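Local coordinates for hypothetical protein VC1899 (Vibrio cholerae, PDB 1XMX), which is of unknown function but has a Card1-like endonuclease domain of the PD-(D/E)XK clan and may bind nucleic acids, at residues L304-C309 with Y323-L328; V281-G286 with D330-L335; E252-L257 with M340-R345; D146-F151 with L277-Y282. All coordinates share one frame; numbering follows the deposited sequence.

Contact 1. Residues L304-C309 with Y323-L328; sequences LHIIEC and YKLESL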
# COMPACT_ATOMS: atom_id res chain seq x y z
N LEU A 304 3.99 -2.31 1.45
CA LEU A 304 2.66 -1.74 1.02
C LEU A 304 1.58 -2.31 1.92
O LEU A 304 1.52 -3.53 2.10
CB LEU A 304 2.35 -2.10 -0.43
CG LEU A 304 1.06 -1.48 -1.00
CD1 LEU A 304 1.21 0.07 -1.23
CD2 LEU A 304 0.64 -2.21 -2.26
N HIS A 305 0.79 -1.43 2.53
CA HIS A 305 -0.36 -1.83 3.37
C HIS A 305 -1.64 -1.26 2.74
O HIS A 305 -1.77 -0.03 2.59
CB HIS A 305 -0.27 -1.23 4.75
CG HIS A 305 0.66 -1.96 5.66
ND1 HIS A 305 2.01 -2.11 5.37
CD2 HIS A 305 0.44 -2.62 6.82
CE1 HIS A 305 2.58 -2.82 6.33
NE2 HIS A 305 1.65 -3.12 7.23
N ILE A 306 -2.54 -2.16 2.37
CA ILE A 306 -3.84 -1.77 1.79
C ILE A 306 -5.02 -2.06 2.73
O ILE A 306 -5.19 -3.17 3.29
CB ILE A 306 -4.14 -2.55 0.48
CG1 ILE A 306 -3.04 -2.35 -0.54
CG2 ILE A 306 -5.51 -2.05 -0.18
CD1 ILE A 306 -3.17 -3.46 -1.63
N ILE A 307 -5.90 -1.08 2.83
CA ILE A 307 -7.08 -1.24 3.65
C ILE A 307 -8.31 -1.07 2.76
O ILE A 307 -8.47 -0.01 2.09
CB ILE A 307 -7.09 -0.19 4.78
CG1 ILE A 307 -5.81 -0.30 5.60
CG2 ILE A 307 -8.36 -0.40 5.70
CD1 ILE A 307 -5.59 0.87 6.56
N GLU A 308 -9.14 -2.11 2.73
CA GLU A 308 -10.44 -2.03 2.09
C GLU A 308 -11.43 -1.70 3.20
O GLU A 308 -11.42 -2.36 4.26
CB GLU A 308 -10.86 -3.38 1.52
CG GLU A 308 -12.11 -3.25 0.62
CD GLU A 308 -12.37 -4.49 -0.21
OE1 GLU A 308 -11.46 -5.34 -0.30
OE2 GLU A 308 -13.49 -4.62 -0.78
N CYS A 309 -12.26 -0.68 2.97
CA CYS A 309 -13.41 -0.38 3.83
C CYS A 309 -14.75 -0.86 3.21
O CYS A 309 -15.02 -0.58 2.05
CB CYS A 309 -13.46 1.11 4.17
SG CYS A 309 -11.88 1.62 4.89
N TYR A 323 -10.84 -12.94 -1.29
CA TYR A 323 -9.97 -13.49 -2.36
C TYR A 323 -9.40 -12.40 -3.24
O TYR A 323 -8.22 -12.45 -3.63
CB TYR A 323 -10.75 -14.42 -3.27
CG TYR A 323 -11.14 -15.63 -2.60
CD1 TYR A 323 -10.19 -16.47 -2.04
CD2 TYR A 323 -12.47 -15.97 -2.49
CE1 TYR A 323 -10.55 -17.63 -1.39
CE2 TYR A 323 -12.84 -17.10 -1.85
CZ TYR A 323 -11.88 -17.93 -1.30
OH TYR A 323 -12.32 -19.10 -0.69
N LYS A 324 -10.26 -11.44 -3.57
CA LYS A 324 -9.84 -10.30 -4.35
C LYS A 324 -8.87 -9.41 -3.59
O LYS A 324 -7.90 -8.94 -4.17
CB LYS A 324 -11.03 -9.48 -4.79
CG LYS A 324 -10.65 -8.33 -5.66
CD LYS A 324 -11.83 -7.37 -5.74
CE LYS A 324 -11.84 -6.50 -6.96
NZ LYS A 324 -10.97 -5.28 -6.81
N LEU A 325 -9.14 -9.13 -2.32
CA LEU A 325 -8.21 -8.29 -1.52
C LEU A 325 -6.82 -8.93 -1.45
O LEU A 325 -5.84 -8.27 -1.74
CB LEU A 325 -8.74 -8.03 -0.10
CG LEU A 325 -7.95 -7.11 0.85
CD1 LEU A 325 -7.62 -5.75 0.23
CD2 LEU A 325 -8.71 -6.94 2.20
N GLU A 326 -6.74 -10.20 -1.08
CA GLU A 326 -5.49 -10.93 -1.06
C GLU A 326 -4.73 -10.92 -2.41
O GLU A 326 -3.48 -10.90 -2.48
CB GLU A 326 -5.72 -12.38 -0.70
CG GLU A 326 -4.42 -13.04 -0.38
CD GLU A 326 -4.35 -14.46 -0.87
OE1 GLU A 326 -5.02 -14.76 -1.90
OE2 GLU A 326 -3.65 -15.30 -0.23
N SER A 327 -5.51 -10.96 -3.48
CA SER A 327 -4.95 -10.97 -4.79
C SER A 327 -4.36 -9.59 -5.17
O SER A 327 -3.34 -9.51 -5.86
CB SER A 327 -6.03 -11.39 -5.75
OG SER A 327 -5.76 -10.86 -7.00
N LEU A 328 -5.02 -8.52 -4.78
CA LEU A 328 -4.47 -7.20 -4.99
C LEU A 328 -3.14 -6.99 -4.20
O LEU A 328 -2.14 -6.52 -4.73
CB LEU A 328 -5.47 -6.19 -4.50
CG LEU A 328 -6.59 -5.98 -5.48
CD1 LEU A 328 -7.47 -4.96 -4.77
CD2 LEU A 328 -6.00 -5.40 -6.72

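Contact 2. Residues V281-G286 with D330-L335; sequences VYRQLG and DLLGGL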
# COMPACT_ATOMS: atom_id res chain seq x y z
N VAL A 281 -6.05 2.56 -9.51
CA VAL A 281 -4.90 1.75 -9.92
C VAL A 281 -5.24 1.13 -11.27
O VAL A 281 -6.31 0.51 -11.43
CB VAL A 281 -4.63 0.55 -8.95
CG1 VAL A 281 -3.33 -0.24 -9.36
CG2 VAL A 281 -4.60 0.99 -7.52
N TYR A 282 -4.34 1.33 -12.23
CA TYR A 282 -4.48 0.84 -13.59
C TYR A 282 -3.35 -0.15 -13.94
O TYR A 282 -2.19 0.09 -13.58
CB TYR A 282 -4.46 2.04 -14.57
CG TYR A 282 -5.57 3.04 -14.32
CD1 TYR A 282 -5.40 4.13 -13.46
CD2 TYR A 282 -6.80 2.91 -14.96
CE1 TYR A 282 -6.42 5.05 -13.24
CE2 TYR A 282 -7.86 3.82 -14.74
CZ TYR A 282 -7.66 4.89 -13.87
OH TYR A 282 -8.69 5.80 -13.66
N ARG A 283 -3.69 -1.25 -14.64
CA ARG A 283 -2.70 -2.17 -15.20
C ARG A 283 -3.07 -2.47 -16.65
O ARG A 283 -4.20 -2.86 -16.93
CB ARG A 283 -2.61 -3.46 -14.39
CG ARG A 283 -2.01 -3.26 -13.00
CD ARG A 283 -2.11 -4.49 -12.09
NE ARG A 283 -3.48 -4.80 -11.75
CZ ARG A 283 -3.90 -5.78 -10.94
NH1 ARG A 283 -3.06 -6.61 -10.34
NH2 ARG A 283 -5.20 -5.95 -10.74
N GLN A 284 -2.14 -2.25 -17.58
CA GLN A 284 -2.38 -2.54 -18.98
C GLN A 284 -2.04 -3.99 -19.28
O GLN A 284 -0.98 -4.47 -18.87
CB GLN A 284 -1.52 -1.66 -19.89
CG GLN A 284 -2.11 -0.31 -20.26
CD GLN A 284 -3.50 -0.39 -20.89
OE1 GLN A 284 -4.47 0.07 -20.29
NE2 GLN A 284 -3.61 -0.94 -22.13
N LEU A 285 -2.92 -4.66 -20.03
CA LEU A 285 -2.59 -5.97 -20.66
C LEU A 285 -2.90 -5.91 -22.16
O LEU A 285 -4.05 -6.08 -22.58
CB LEU A 285 -3.34 -7.13 -19.99
CG LEU A 285 -3.19 -7.40 -18.47
CD1 LEU A 285 -3.42 -6.17 -17.57
CD2 LEU A 285 -4.11 -8.51 -18.03
N GLY A 286 -1.88 -5.66 -22.98
CA GLY A 286 -2.14 -5.35 -24.39
C GLY A 286 -3.07 -4.14 -24.46
O GLY A 286 -2.88 -3.16 -23.76
N ASP A 330 -0.83 -9.18 -3.10
CA ASP A 330 0.23 -9.89 -3.82
C ASP A 330 0.71 -9.16 -5.06
O ASP A 330 1.90 -8.86 -5.20
CB ASP A 330 -0.26 -11.30 -4.19
CG ASP A 330 -0.60 -12.15 -2.93
OD1 ASP A 330 0.04 -11.90 -1.84
OD2 ASP A 330 -1.50 -13.06 -3.02
N LEU A 331 -0.22 -8.86 -5.95
CA LEU A 331 0.07 -8.31 -7.25
C LEU A 331 0.55 -6.86 -7.20
O LEU A 331 1.21 -6.41 -8.14
CB LEU A 331 -1.20 -8.39 -8.12
CG LEU A 331 -1.29 -9.60 -9.10
CD1 LEU A 331 -2.51 -10.42 -8.93
CD2 LEU A 331 -1.20 -9.16 -10.57
N LEU A 332 0.21 -6.12 -6.15
CA LEU A 332 0.58 -4.69 -6.10
C LEU A 332 1.78 -4.37 -5.18
O LEU A 332 2.38 -3.27 -5.23
CB LEU A 332 -0.65 -3.81 -5.75
CG LEU A 332 -1.90 -3.85 -6.70
CD1 LEU A 332 -3.00 -3.00 -6.18
CD2 LEU A 332 -1.66 -3.40 -8.12
N GLY A 333 2.10 -5.28 -4.29
CA GLY A 333 3.20 -5.00 -3.39
C GLY A 333 4.06 -6.20 -3.08
O GLY A 333 4.92 -6.12 -2.19
N GLY A 334 3.78 -7.33 -3.72
CA GLY A 334 4.64 -8.48 -3.61
C GLY A 334 4.59 -9.11 -2.27
O GLY A 334 3.60 -8.99 -1.56
N LEU A 335 5.66 -9.80 -1.90
CA LEU A 335 5.61 -10.75 -0.81
C LEU A 335 5.48 -10.14 0.58
O LEU A 335 5.00 -10.79 1.51
CB LEU A 335 6.84 -11.65 -0.81
CG LEU A 335 7.14 -12.59 -1.97
CD1 LEU A 335 8.34 -13.51 -1.63
CD2 LEU A 335 5.91 -13.41 -2.21

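Contact 3. Residues E252-L257 with M340-R345; sequences EWLETL and MLVSFR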
# COMPACT_ATOMS: atom_id res chain seq x y z
N GLU A 252 -18.80 6.69 2.10
CA GLU A 252 -17.38 7.10 2.11
C GLU A 252 -16.93 7.64 3.44
O GLU A 252 -15.75 7.90 3.60
CB GLU A 252 -17.11 8.15 1.05
CG GLU A 252 -17.58 7.75 -0.33
CD GLU A 252 -16.68 8.35 -1.38
OE1 GLU A 252 -15.76 9.11 -0.96
OE2 GLU A 252 -16.89 8.08 -2.60
N TRP A 253 -17.86 7.82 4.40
CA TRP A 253 -17.49 8.23 5.75
C TRP A 253 -16.43 7.32 6.42
O TRP A 253 -15.59 7.77 7.20
CB TRP A 253 -18.73 8.35 6.65
CG TRP A 253 -19.37 7.07 6.99
CD1 TRP A 253 -20.37 6.47 6.30
CD2 TRP A 253 -19.06 6.19 8.10
NE1 TRP A 253 -20.71 5.29 6.90
CE2 TRP A 253 -19.92 5.09 8.00
CE3 TRP A 253 -18.16 6.25 9.17
CZ2 TRP A 253 -19.94 4.06 8.93
CZ3 TRP A 253 -18.14 5.21 10.09
CH2 TRP A 253 -19.02 4.14 9.97
N LEU A 254 -16.49 6.02 6.15
CA LEU A 254 -15.68 5.04 6.88
C LEU A 254 -14.26 5.06 6.36
O LEU A 254 -13.31 4.92 7.13
CB LEU A 254 -16.28 3.65 6.74
CG LEU A 254 -15.44 2.57 7.42
CD1 LEU A 254 -15.28 2.77 8.96
CD2 LEU A 254 -16.07 1.23 7.12
N GLU A 255 -14.09 5.22 5.07
CA GLU A 255 -12.73 5.27 4.48
C GLU A 255 -12.09 6.64 4.81
O GLU A 255 -10.89 6.74 4.97
CB GLU A 255 -12.75 5.01 2.98
CG GLU A 255 -13.70 5.97 2.20
CD GLU A 255 -13.85 5.60 0.74
OE1 GLU A 255 -13.54 4.46 0.34
OE2 GLU A 255 -14.30 6.44 -0.05
N THR A 256 -12.89 7.69 4.81
CA THR A 256 -12.44 9.00 5.24
C THR A 256 -11.94 9.02 6.68
O THR A 256 -10.91 9.63 6.95
CB THR A 256 -13.61 10.01 5.13
OG1 THR A 256 -14.04 10.08 3.76
CG2 THR A 256 -13.14 11.40 5.53
N LEU A 257 -12.70 8.39 7.59
CA LEU A 257 -12.33 8.18 8.99
C LEU A 257 -11.02 7.35 9.11
O LEU A 257 -10.10 7.70 9.86
CB LEU A 257 -13.47 7.47 9.75
CG LEU A 257 -13.09 7.01 11.17
CD1 LEU A 257 -12.90 8.17 12.15
CD2 LEU A 257 -14.14 6.01 11.64
N MET A 340 -5.79 -5.30 5.01
CA MET A 340 -6.78 -5.32 6.05
C MET A 340 -8.19 -5.05 5.45
O MET A 340 -8.34 -4.26 4.51
CB MET A 340 -6.44 -4.17 6.97
CG MET A 340 -7.56 -3.85 7.91
SD MET A 340 -7.16 -2.66 9.17
CE MET A 340 -6.18 -3.70 10.34
N LEU A 341 -9.22 -5.68 6.00
CA LEU A 341 -10.60 -5.25 5.67
C LEU A 341 -11.22 -4.60 6.89
O LEU A 341 -11.27 -5.21 7.96
CB LEU A 341 -11.44 -6.44 5.17
CG LEU A 341 -12.94 -6.28 5.00
CD1 LEU A 341 -13.25 -5.20 3.96
CD2 LEU A 341 -13.55 -7.65 4.59
N VAL A 342 -11.66 -3.35 6.75
CA VAL A 342 -12.42 -2.70 7.83
C VAL A 342 -13.91 -2.79 7.45
O VAL A 342 -14.30 -2.34 6.37
CB VAL A 342 -11.97 -1.24 8.06
CG1 VAL A 342 -12.88 -0.56 9.12
CG2 VAL A 342 -10.42 -1.21 8.46
N SER A 343 -14.73 -3.39 8.31
CA SER A 343 -16.12 -3.66 8.00
C SER A 343 -17.01 -3.03 9.07
O SER A 343 -16.80 -3.25 10.26
CB SER A 343 -16.38 -5.17 7.96
OG SER A 343 -17.72 -5.42 7.54
N PHE A 344 -17.97 -2.22 8.63
CA PHE A 344 -18.94 -1.59 9.48
C PHE A 344 -19.98 -2.60 9.96
O PHE A 344 -20.50 -2.48 11.10
CB PHE A 344 -19.59 -0.45 8.69
CG PHE A 344 -20.72 0.26 9.43
CD1 PHE A 344 -20.45 1.08 10.52
CD2 PHE A 344 -22.02 0.13 9.00
CE1 PHE A 344 -21.49 1.74 11.20
CE2 PHE A 344 -23.04 0.79 9.66
CZ PHE A 344 -22.78 1.59 10.76
N ARG A 345 -20.25 -3.63 9.15
CA ARG A 345 -21.21 -4.64 9.49
C ARG A 345 -20.55 -5.90 10.03
O ARG A 345 -19.43 -6.18 9.69
CB ARG A 345 -22.08 -4.96 8.26
CG ARG A 345 -22.90 -3.75 7.67
CD ARG A 345 -24.39 -3.74 8.10
NE ARG A 345 -24.61 -3.28 9.49
CZ ARG A 345 -25.31 -3.94 10.44
NH1 ARG A 345 -25.90 -5.10 10.18
NH2 ARG A 345 -25.41 -3.44 11.68

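Contact 4. Residues D146-F151 with L277-Y282; sequences DYLTIF and LNVQVY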
# COMPACT_ATOMS: atom_id res chain seq x y z
N ASP A 146 5.53 4.85 -6.22
CA ASP A 146 6.75 4.12 -6.60
C ASP A 146 6.52 2.66 -6.53
O ASP A 146 6.99 1.89 -7.40
CB ASP A 146 7.84 4.41 -5.62
CG ASP A 146 8.48 5.71 -5.87
OD1 ASP A 146 8.31 6.21 -7.03
OD2 ASP A 146 9.13 6.22 -4.92
N TYR A 147 5.79 2.27 -5.47
CA TYR A 147 5.46 0.87 -5.27
C TYR A 147 4.64 0.34 -6.41
O TYR A 147 4.91 -0.74 -6.92
CB TYR A 147 4.65 0.69 -3.99
CG TYR A 147 5.33 -0.28 -3.06
CD1 TYR A 147 5.28 -1.64 -3.28
CD2 TYR A 147 6.07 0.18 -1.97
CE1 TYR A 147 5.93 -2.53 -2.43
CE2 TYR A 147 6.73 -0.71 -1.10
CZ TYR A 147 6.63 -2.05 -1.34
OH TYR A 147 7.26 -2.94 -0.52
N LEU A 148 3.62 1.09 -6.84
CA LEU A 148 2.81 0.62 -7.94
C LEU A 148 3.61 0.50 -9.22
O LEU A 148 3.45 -0.49 -9.95
CB LEU A 148 1.55 1.47 -8.14
CG LEU A 148 0.63 1.52 -6.91
CD1 LEU A 148 -0.48 2.54 -7.08
CD2 LEU A 148 0.03 0.18 -6.60
N THR A 149 4.46 1.50 -9.51
CA THR A 149 5.27 1.45 -10.71
C THR A 149 6.11 0.18 -10.70
O THR A 149 6.15 -0.59 -11.67
CB THR A 149 6.19 2.66 -10.78
OG1 THR A 149 5.37 3.82 -10.82
CG2 THR A 149 7.11 2.60 -12.02
N ILE A 150 6.79 -0.05 -9.60
CA ILE A 150 7.64 -1.23 -9.50
C ILE A 150 6.90 -2.48 -9.90
O ILE A 150 7.48 -3.34 -10.58
CB ILE A 150 8.26 -1.39 -8.11
CG1 ILE A 150 9.31 -0.28 -7.90
CG2 ILE A 150 8.88 -2.82 -7.97
CD1 ILE A 150 9.91 -0.26 -6.49
N PHE A 151 5.63 -2.60 -9.46
CA PHE A 151 4.87 -3.82 -9.73
C PHE A 151 3.97 -3.81 -10.97
O PHE A 151 3.09 -4.66 -11.12
CB PHE A 151 4.11 -4.26 -8.48
CG PHE A 151 5.01 -4.86 -7.43
CD1 PHE A 151 5.37 -6.19 -7.49
CD2 PHE A 151 5.49 -4.10 -6.39
CE1 PHE A 151 6.19 -6.74 -6.55
CE2 PHE A 151 6.30 -4.65 -5.44
CZ PHE A 151 6.65 -5.97 -5.52
N LEU A 277 -5.93 8.23 -0.02
CA LEU A 277 -7.35 7.95 0.01
C LEU A 277 -7.84 7.66 -1.39
O LEU A 277 -7.63 8.44 -2.29
CB LEU A 277 -8.13 9.17 0.60
CG LEU A 277 -9.64 9.07 0.85
CD1 LEU A 277 -10.02 7.81 1.72
CD2 LEU A 277 -10.20 10.36 1.51
N ASN A 278 -8.46 6.51 -1.58
CA ASN A 278 -9.10 6.15 -2.84
C ASN A 278 -8.18 6.22 -4.06
O ASN A 278 -8.50 6.87 -5.05
CB ASN A 278 -10.38 6.97 -3.07
CG ASN A 278 -11.54 6.48 -2.21
OD1 ASN A 278 -11.85 5.28 -2.21
ND2 ASN A 278 -12.20 7.39 -1.49
N VAL A 279 -7.04 5.53 -3.96
CA VAL A 279 -6.11 5.47 -5.06
C VAL A 279 -6.76 4.70 -6.21
O VAL A 279 -7.25 3.58 -6.01
CB VAL A 279 -4.82 4.77 -4.60
CG1 VAL A 279 -3.76 4.89 -5.68
CG2 VAL A 279 -4.31 5.39 -3.29
N GLN A 280 -6.83 5.31 -7.40
CA GLN A 280 -7.18 4.57 -8.63
C GLN A 280 -5.95 3.86 -9.22
O GLN A 280 -4.95 4.49 -9.43
CB GLN A 280 -7.79 5.51 -9.67
CG GLN A 280 -8.86 6.43 -9.10
CD GLN A 280 -10.06 5.64 -8.58
OE1 GLN A 280 -10.49 5.78 -7.42
NE2 GLN A 280 -10.58 4.78 -9.42
N VAL A 281 -6.05 2.56 -9.51
CA VAL A 281 -4.90 1.75 -9.92
C VAL A 281 -5.24 1.13 -11.27
O VAL A 281 -6.31 0.51 -11.43
CB VAL A 281 -4.63 0.55 -8.95
CG1 VAL A 281 -3.33 -0.24 -9.36
CG2 VAL A 281 -4.60 0.99 -7.52
N TYR A 282 -4.34 1.33 -12.23
CA TYR A 282 -4.48 0.84 -13.59
C TYR A 282 -3.35 -0.15 -13.94
O TYR A 282 -2.19 0.09 -13.58
CB TYR A 282 -4.46 2.04 -14.57
CG TYR A 282 -5.57 3.04 -14.32
CD1 TYR A 282 -5.40 4.13 -13.46
CD2 TYR A 282 -6.80 2.91 -14.96
CE1 TYR A 282 -6.42 5.05 -13.24
CE2 TYR A 282 -7.86 3.82 -14.74
CZ TYR A 282 -7.66 4.89 -13.87
OH TYR A 282 -8.69 5.80 -13.66

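Contact 1. Residues L304-C309 with Y323-L328
The carboxylate of E308 is the flat group that meets L325, and it does so through one oxygen. OE1 of E308 rests beside the leucine, 3.8 Å from L325 CB and 3.9 Å from L325 CD1, with CG and CD2 of L325 only slightly farther off, so that a single oxygen touches the whole branched end. The glutamate reaches this place because CG stands anti to the backbone N (chi1 -170°) and the chain beyond it is extended; L325 runs the other way, and the two side chains slide past each other. H305, farther down the strand, packs edge to face with W378. Between these two residues the strand is apolar toward the helix, with I306 meeting L325 and the L328 backbone. I306 divides its branches, CG2 lying 4.3 Å from L325 CD1, while I306 CD1 faces L328 at its carbonyl C, 4.4 Å away. Strand 304-309 and helix 323-328 run nearly antiparallel, at 157°, with axes 9.9 Å apart at closest approach. This helix is the connection of a beta-alpha-beta crossover, since strand 303-310 pairs in parallel with strand 338-343. E308 and C309 open an E-x-K sequence, and D295 lies alongside on the neighbouring strand, an arrangement consistent with the PD-(D/E)XK signature. K324 NZ stops 6.5 Å short of E308 OE1 and bonds N292 OD1 instead. No hydrogen bond or ion pair spans the two segments, and packing carries the contact.

Contact 2. Residues V281-G286 with D330-L335
NH1 of R283 is the polar atom at the centre of this contact, and L331 comes up obliquely against that nitrogen. L331 CB lies 3.4 Å from R283 NH1, and the two side chains cross at about a right angle. L331 CD2 is modelled at 3.2 Å from R283 NH1, but this approach is doubtful, because the leucine is exposed and its side-chain torsions stand away from the staggered positions. The next leucine takes a different place: CD2 of L332 lies over one face of the guanidinium and comes within 4.1 Å of R283 CD. A bend at chi3 (-66°) folds the arginine so that its CD and its flat end both meet helix residues. V281 and L332 reach toward each other, tip to tip, with V281 CG1 and L332 CD2 3.8 Å apart. V281 and R283, two residues apart on strand 279-285, thus share one face of the sheet, and A153 touches both of them as well as L332. Behind the leucines a backbone bond 2.8 Å long links G334 N to D330 O, and G334 then leaves the helical conformation with positive phi. Strand 279-285 is part of the mixed sheet of the endonuclease-like domain, and the contact lays the C-terminal part of helix 321-333 over it. L332 covers CD and one face of the guanidinium, and no hydrogen bond or ion pair crosses between the segments, so on the side facing the helix the charged group is held by hydrocarbon contact.

Contact 3. Residues E252-L257 with M340-R345
W253 carries its indole to F344 from a helix that passes the end of a strand. Its CG sits between the backbone N and the carbonyl carbon (chi1 70°), and from CB the ring is laid back along its own helix, where CB of L254 covers one face of the indole, 3.9 Å above the plane. At the far rim CZ2 and CH2 do the touching: each comes to 3.4 Å from F344 CD1, which lies in the plane of the indole at its edge. The phenylalanine presents a face, so the pair is an offset edge-to-face stack, with ring centroids 5.1 Å apart and planes at 88°. W177 makes another edge-to-face contact with W253, and L188 of helix 181-201 touches both partners of the stack. Helix 243-266 lies on the face of the mixed sheet opposite helix 321-333, giving the alpha-beta-alpha layering of the PD-(D/E)XK core; E308 and K310, which L341 touches, lie on the neighbouring strand. L254 fills the angle between strand and stack. One branch, CD1, meets V342 CG1 at 4.1 Å, while L254 CD2 lies against the carbonyl oxygen of V342 and 4.2 Å from F344 CB. No hydrogen bond crosses between the two segments. E252 O accepts both T256 OG1, at 2.8 Å, and T256 N, the two donors reaching it from opposite faces of its plane. Where the chain turns after the strand, S343 OG gives a hydrogen bond to R345 O, 2.9 Å long, in the carbonyl plane and on a lone pair.

Contact 4. Residues D146-F151 with L277-Y282
Aliphatic contact is all that passes between the segments, and L148 makes it by straddling two valines. CD1 of L148 lies 4.3 Å from V279 CG1, and its other branch, CD2, lies 4.4 Å from V281 CG1. Having CG anti to the carbonyl carbon (chi1 -59°) sends this fork from the helix toward the strand, where V279 and V281 stand two residues apart. The backbone forms a bulge here: N278, with positive phi, and V279 both face L294, a G1 beta bulge at the corner of the chain around 277-278. Helix 144-150 also packs on helices 15-22 and 40-52 of the N-terminal, Rossmann-like domain, which probably corresponds to the CARF domain of Card1, so L148 helps join that domain to the nuclease-like sheet. Polar bonds hold the helix: I150 N to D146 O at 2.9 Å and F151 N to Y147 O at 3.2 Å in the backbone, a salt bridge from D146 OD2 to R53, and Y147 OH to N302 O. Among aromatic contacts, the F151 ring has I150 CG2 over one face, 3.9 Å above it and offset toward the rim, and Y147 O at the edge, in its plane.

In the fold
From the N terminus, residues 146-151 come first, on a helix packed against the N-terminal domain, and contact 4 closes at 277-282 after 252-257 has opened contact 3; these two loops therefore cross. V281 and Y282 belong to both contact 4 and contact 2, so contact 2 begins where contact 4 ends. Contact 1 then opens at 304-309 and closes at 323-328, contact 2 closes at 330-335 and contact 3 at 340-345, giving three loops one within another. Contacts 1 and 2 bind helix 321-333 to the sheet, contact 3 brings helix 243-266 to strand 338-343, and contact 4 helps tie the helix packed on the N-terminal domain to the nuclease-like sheet.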